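Local coordinates for protein plastocyanin (Adiantum capillus-veneris, PDB 1KDJ) that carries electrons between the cytochrome b6-f complex and P700 of photosystem I by means of a single bound copper ion, at residues F41-G46 / T50-L55. Sequence-based numbering, arbitrary orientation.
Sequences FDIPAG and TVASEL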
loop_
_atom_site.group_PDB
_atom_site.type_symbol
_atom_site.label_atom_id
_atom_site.label_comp_id
_atom_site.label_asym_id
_atom_site.label_seq_id
_atom_site.Cartn_x
_atom_site.Cartn_y
_atom_site.Cartn_z
ATOM N N PHE A 41 -0.615 5.392 -2.163
ATOM C CA PHE A 41 0.162 6.167 -1.209
ATOM C C PHE A 41 -0.299 7.590 -1.120
ATOM O O PHE A 41 -0.623 8.178 -2.141
ATOM C CB PHE A 41 1.663 6.154 -1.587
ATOM C CG PHE A 41 2.372 4.896 -1.086
ATOM C CD1 PHE A 41 2.871 4.877 0.204
ATOM C CD2 PHE A 41 2.459 3.783 -1.876
ATOM C CE1 PHE A 41 3.455 3.725 0.690
ATOM C CE2 PHE A 41 3.041 2.638 -1.379
ATOM C CZ PHE A 41 3.537 2.607 -0.101
ATOM N N ASP A 42 -0.375 8.146 0.072
ATOM C CA ASP A 42 -0.596 9.561 0.297
ATOM C C ASP A 42 0.673 10.324 -0.078
ATOM O O ASP A 42 1.779 9.870 0.234
ATOM C CB ASP A 42 -0.828 9.863 1.729
ATOM C CG ASP A 42 -2.176 10.443 2.063
ATOM O OD1 ASP A 42 -2.745 11.215 1.284
ATOM O OD2 ASP A 42 -2.659 10.113 3.139
ATOM N N ILE A 43 0.600 11.487 -0.712
ATOM C CA ILE A 43 1.817 12.229 -1.059
ATOM C C ILE A 43 1.963 13.266 0.040
ATOM O O ILE A 43 1.023 14.039 0.211
ATOM C CB ILE A 43 1.699 12.960 -2.417
ATOM C CG1 ILE A 43 1.251 12.028 -3.539
ATOM C CG2 ILE A 43 3.060 13.603 -2.709
ATOM C CD1 ILE A 43 2.163 10.847 -3.830
ATOM N N PRO A 44 3.037 13.344 0.841
ATOM C CA PRO A 44 3.167 14.325 1.901
ATOM C C PRO A 44 3.183 15.735 1.305
ATOM O O PRO A 44 3.659 15.990 0.187
ATOM C CB PRO A 44 4.439 13.936 2.600
ATOM C CG PRO A 44 4.686 12.502 2.180
ATOM C CD PRO A 44 4.239 12.537 0.732
ATOM N N ALA A 45 2.625 16.680 2.049
ATOM C CA ALA A 45 2.576 18.042 1.549
ATOM C C ALA A 45 4.003 18.581 1.619
ATOM O O ALA A 45 4.786 18.375 2.561
ATOM C CB ALA A 45 1.666 18.912 2.406
ATOM N N GLY A 46 4.369 19.150 0.485
ATOM C CA GLY A 46 5.682 19.759 0.357
ATOM C C GLY A 46 6.763 18.749 0.031
ATOM O O GLY A 46 7.940 19.116 -0.003
ATOM N N THR A 50 10.817 14.281 -6.541
ATOM C CA THR A 50 11.314 12.913 -6.747
ATOM C C THR A 50 10.552 11.900 -5.868
ATOM O O THR A 50 10.238 10.790 -6.300
ATOM C CB THR A 50 12.858 12.843 -6.457
ATOM O OG1 THR A 50 13.100 13.431 -5.184
ATOM C CG2 THR A 50 13.665 13.564 -7.523
ATOM N N VAL A 51 10.183 12.333 -4.659
ATOM C CA VAL A 51 9.437 11.511 -3.706
ATOM C C VAL A 51 7.996 11.389 -4.200
ATOM O O VAL A 51 7.484 10.262 -4.230
ATOM C CB VAL A 51 9.463 12.146 -2.290
ATOM C CG1 VAL A 51 8.630 11.368 -1.266
ATOM C CG2 VAL A 51 10.898 12.119 -1.799
ATOM N N ALA A 52 7.366 12.515 -4.608
ATOM C CA ALA A 52 6.029 12.487 -5.180
ATOM C C ALA A 52 5.973 11.516 -6.341
ATOM O O ALA A 52 5.045 10.691 -6.409
ATOM C CB ALA A 52 5.621 13.857 -5.690
ATOM N N SER A 53 6.982 11.506 -7.232
ATOM C CA SER A 53 6.960 10.565 -8.330
ATOM C C SER A 53 7.157 9.140 -7.886
ATOM O O SER A 53 6.540 8.235 -8.454
ATOM C CB SER A 53 8.026 10.909 -9.363
ATOM O OG SER A 53 7.810 12.242 -9.850
ATOM N N GLU A 54 7.978 8.904 -6.862
ATOM C CA GLU A 54 8.177 7.536 -6.406
ATOM C C GLU A 54 6.914 6.949 -5.827
ATOM O O GLU A 54 6.607 5.798 -6.085
ATOM C CB GLU A 54 9.156 7.393 -5.285
ATOM C CG GLU A 54 10.611 7.515 -5.541
ATOM C CD GLU A 54 11.270 7.180 -4.228
ATOM O OE1 GLU A 54 11.155 7.948 -3.278
ATOM O OE2 GLU A 54 11.858 6.121 -4.180
ATOM N N LEU A 55 6.240 7.751 -5.020
ATOM C CA LEU A 55 5.016 7.350 -4.350
ATOM C C LEU A 55 3.900 7.092 -5.363
ATOM O O LEU A 55 3.189 6.069 -5.261
ATOM C CB LEU A 55 4.656 8.431 -3.368
ATOM C CG LEU A 55 5.568 8.639 -2.134
ATOM C CD1 LEU A 55 5.011 9.728 -1.266
ATOM C CD2 LEU A 55 5.647 7.343 -1.309
#
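Leu55 drives its two methyl groups against the end of strand 40-41 and the loop that follows, where four consecutive residues, Phe41 to Pro44, receive them. Its CD1 meets Pro44 CD tip to tip at 3.5 Å and lies 3.6 Å from the backbone O of Asp42. The other branch, CD2, comes obliquely to the Phe41 ring, 4.0 Å from CD1 of that ring, the two side chains crossing at about a right angle. Ile43 runs past Leu55 in the opposite direction: chi1 (-52°) and chi2 (-60°) together bring its CD1 to 3.5 Å from Leu55 CB, while CG2 rests 3.9 Å from Ala52 CB, one turn earlier on helix 49-57. Packing is thus tightest where Leu55 meets Ile43 CD1 and Pro44 CD; Phe41 and Leu55 are buried but less close, and Tyr83 of strand 81-86 touches both. Ile43 CG2 over Ala52 CB forms the looser, partly open side, and exposed Asp42 sets its side chain off from the backbone away from the helix. The contact seats the short helix of this cupredoxin beta-sandwich against edge strand 40-41; the side chain of Phe41 lies about 11 Å from that of the copper ligand Cys87. Between the segments the fit rests on shape and burial rather than directional bonds, the polar link coming from outside through Ser59 OG, hydrogen-bonded to both Phe41 N and Leu55 O.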